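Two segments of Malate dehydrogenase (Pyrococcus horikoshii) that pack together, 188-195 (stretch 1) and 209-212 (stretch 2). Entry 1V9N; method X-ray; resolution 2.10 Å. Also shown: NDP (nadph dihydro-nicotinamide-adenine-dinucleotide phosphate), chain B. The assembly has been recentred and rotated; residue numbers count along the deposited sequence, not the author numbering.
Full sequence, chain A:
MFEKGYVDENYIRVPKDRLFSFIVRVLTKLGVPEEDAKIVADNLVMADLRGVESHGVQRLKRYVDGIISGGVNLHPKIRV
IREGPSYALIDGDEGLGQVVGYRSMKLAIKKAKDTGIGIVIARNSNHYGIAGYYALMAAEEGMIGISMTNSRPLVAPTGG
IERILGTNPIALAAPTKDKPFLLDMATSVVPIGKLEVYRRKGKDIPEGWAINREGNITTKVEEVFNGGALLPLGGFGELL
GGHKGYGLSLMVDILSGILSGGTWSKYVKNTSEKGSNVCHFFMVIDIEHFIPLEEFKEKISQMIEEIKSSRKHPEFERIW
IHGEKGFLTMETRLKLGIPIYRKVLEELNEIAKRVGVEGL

Stretch 1, residues 188-195: SVVPIGKL
Stretch 2 209-212: WAIN

What holds the segment 188-195 against the short segment 209-212? The modelled atoms make no hydrogen bond between the two. In Trp209, Ala210, Ile211 and Asn212 the side chains are not modelled, not even CB, so the contact that can be described is van der Waals packing of aliphatic side chains on main-chain atoms, with 198 Å² buried when both sides are summed. Trp209 has 64 Å² covered, the largest share of any residue, followed by Val189 with 41 Å² and Val190 with 35 Å².

How do the two backbones run? As the first segment steps from Val189 to Val190, its nearest partner steps back from Ile211 (CA to CA 5.9 Å) to Trp209 (CA to CA 5.6 Å); the chains cross obliquely rather than run antiparallel. This is not sheet pairing, for neither segment forms a regular strand here. Val189 has phi/psi of -54/-45, whereas Val190 is extended at -146/160, as is Pro191 at -78/151. Residues 192-194 then take helical angles, -65/-37, -57/-16 and -72/-57, without regular helical bonding. In the second segment, Ala210 has the unusual pair 150/-20, followed by Ile211 at -67/80 and Asn212 at -96/101. A weak hydrogen bond from Asn212 N to Ala210 O, 2.6 Å long, spans this bend.

Which side chains make the contact with Trp209 and its neighbours? Val190, chi1 -58° (m), has its CA-to-CB bond directed toward the second segment and brings CG1 to 3.4 Å from Trp209 CA, the shortest approach between the segments. Val189 also points toward it, with chi1 at -178° (t); its CG1 lies 3.8 Å from Trp209 O and 4.2 Å from Ala210 CA, while its CB is 4.3 Å from Ile211 N. Aliphatic carbons offer neither a conventional donor to the carbonyl nor an acceptor to the amide, so these polar backbone atoms are met by dispersion and close fit.

What does Lys194 add at the margin? Its CA-to-CB bond points toward the second segment, and chi angles of 171° (t), 167° (t), -73° (m) and -177° (t) carry the chain past Trp209, with CD 4.3 Å from Trp209 N. It is therefore the aliphatic part of the lysine that touches here, and its covered area is a modest 12 Å².

How is the first segment braced behind this surface? Ser188, chi1 57° (p), donates from OG to Val190 O at 2.6 Å, tying its hydroxyl to the backbone of a residue that packs across the contact. Farther along, Lys194 N donates to Pro191 O at 3.0 Å, closing the turn that follows the extended stretch. Pro191 itself, its ring puckered C-gamma exo, is out of reach of the second segment; its CD instead lies 3.2 Å from O2N of the bound NDP.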

# COMPACT_ATOMS: atom_id res chain seq x y z
N SER A 188 -9.74 -4.83 -1.57
CA SER A 188 -11.16 -4.67 -1.84
C SER A 188 -11.76 -4.50 -0.45
O SER A 188 -11.09 -4.80 0.55
CB SER A 188 -11.72 -5.92 -2.52
OG SER A 188 -11.50 -7.08 -1.74
N VAL A 189 -13.00 -4.03 -0.35
CA VAL A 189 -13.59 -3.87 0.98
C VAL A 189 -13.50 -5.20 1.72
O VAL A 189 -13.12 -5.24 2.89
CB VAL A 189 -15.07 -3.42 0.91
CG1 VAL A 189 -15.62 -3.22 2.33
CG2 VAL A 189 -15.20 -2.13 0.12
N VAL A 190 -13.83 -6.29 1.03
CA VAL A 190 -13.76 -7.62 1.62
C VAL A 190 -13.35 -8.66 0.59
O VAL A 190 -13.47 -8.43 -0.62
CB VAL A 190 -15.12 -8.06 2.23
CG1 VAL A 190 -15.56 -7.05 3.28
CG2 VAL A 190 -16.17 -8.18 1.13
N PRO A 191 -12.86 -9.82 1.04
CA PRO A 191 -12.44 -10.90 0.14
C PRO A 191 -13.68 -11.63 -0.36
O PRO A 191 -14.70 -11.68 0.34
CB PRO A 191 -11.59 -11.80 1.04
CG PRO A 191 -11.22 -10.93 2.19
CD PRO A 191 -12.45 -10.12 2.42
N ILE A 192 -13.61 -12.20 -1.56
CA ILE A 192 -14.75 -12.93 -2.08
C ILE A 192 -14.96 -14.14 -1.18
O ILE A 192 -16.08 -14.53 -0.89
CB ILE A 192 -14.52 -13.41 -3.53
CG1 ILE A 192 -15.83 -13.93 -4.13
CG2 ILE A 192 -13.47 -14.51 -3.57
CD1 ILE A 192 -16.92 -12.88 -4.19
N GLY A 193 -13.84 -14.71 -0.72
CA GLY A 193 -13.90 -15.86 0.16
C GLY A 193 -14.71 -15.60 1.42
O GLY A 193 -15.09 -16.54 2.11
N LYS A 194 -14.97 -14.33 1.73
CA LYS A 194 -15.74 -14.01 2.92
C LYS A 194 -17.20 -14.38 2.71
O LYS A 194 -17.76 -15.15 3.49
CB LYS A 194 -15.64 -12.51 3.26
CG LYS A 194 -16.61 -12.08 4.35
CD LYS A 194 -16.29 -10.69 4.91
CE LYS A 194 -15.04 -10.71 5.78
NZ LYS A 194 -14.75 -9.38 6.38
N LEU A 195 -17.81 -13.83 1.67
CA LEU A 195 -19.21 -14.09 1.36
C LEU A 195 -19.57 -15.57 1.52
O LEU A 195 -19.36 -16.38 0.62
CB LEU A 195 -19.52 -13.63 -0.07
CG LEU A 195 -19.31 -12.14 -0.35
CD1 LEU A 195 -19.60 -11.83 -1.81
CD2 LEU A 195 -20.22 -11.33 0.56
N TRP A 209 -18.83 -7.22 5.31
CA TRP A 209 -18.90 -7.08 3.86
C TRP A 209 -19.00 -5.63 3.43
O TRP A 209 -18.63 -4.73 4.18
N ALA A 210 -19.50 -5.40 2.22
CA ALA A 210 -19.65 -4.05 1.73
C ALA A 210 -19.53 -3.94 0.23
O ALA A 210 -19.98 -2.96 -0.37
N ILE A 211 -18.91 -4.95 -0.38
CA ILE A 211 -18.72 -4.97 -1.82
C ILE A 211 -20.05 -5.09 -2.54
O ILE A 211 -20.43 -6.17 -3.00
N ASN A 212 -20.75 -3.98 -2.65
CA ASN A 212 -22.04 -3.99 -3.30
C ASN A 212 -22.03 -3.61 -4.76
O ASN A 212 -21.95 -2.43 -5.11
PA NDP B . -9.57 -7.97 7.63
O1A NDP B . -9.98 -9.13 8.37
O2A NDP B . -10.48 -6.80 7.36
O5B NDP B . -8.19 -7.42 8.33
C5B NDP B . -7.49 -6.27 7.81
C4B NDP B . -6.25 -6.11 8.72
O4B NDP B . -6.66 -5.16 9.72
C3B NDP B . -5.74 -7.31 9.46
O3B NDP B . -4.28 -7.23 9.48
C2B NDP B . -6.29 -7.23 10.84
O2B NDP B . -5.57 -7.90 11.88
C1B NDP B . -6.44 -5.75 11.00
N9A NDP B . -7.59 -5.31 11.83
C8A NDP B . -8.90 -5.86 11.92
N7A NDP B . -9.64 -5.17 12.76
C5A NDP B . -8.86 -4.17 13.25
C6A NDP B . -9.05 -3.09 14.17
N6A NDP B . -10.23 -2.92 14.76
N1A NDP B . -8.01 -2.23 14.45
C2A NDP B . -6.79 -2.40 13.84
N3A NDP B . -6.51 -3.38 12.96
C4A NDP B . -7.59 -4.24 12.70
O3 NDP B . -8.93 -8.32 6.23
PN NDP B . -9.37 -8.96 4.85
O1N NDP B . -9.14 -7.92 3.85
O2N NDP B . -10.79 -9.38 5.11
O5D NDP B . -8.36 -10.18 4.75
C5D NDP B . -8.78 -11.52 4.35
C4D NDP B . -7.54 -12.50 4.34
O4D NDP B . -7.55 -13.14 3.07
C3D NDP B . -6.13 -11.87 4.47
O3D NDP B . -5.36 -12.69 5.35
C2D NDP B . -5.59 -11.79 3.06
O2D NDP B . -4.17 -11.84 3.04
C1D NDP B . -6.29 -13.00 2.40
N1N NDP B . -6.55 -12.84 0.94
C2N NDP B . -5.85 -13.73 0.08
C3N NDP B . -6.10 -13.59 -1.35
C7N NDP B . -5.42 -14.48 -2.29
O7N NDP B . -5.59 -14.43 -3.52
N7N NDP B . -4.56 -15.43 -1.84
C4N NDP B . -7.02 -12.59 -1.78
C5N NDP B . -7.68 -11.72 -0.92
C6N NDP B . -7.45 -11.85 0.45
P2B NDP B . -5.92 -9.29 12.50
O1X NDP B . -5.69 -9.05 13.93
O2X NDP B . -5.01 -10.34 11.96
O3X NDP B . -7.38 -9.62 12.20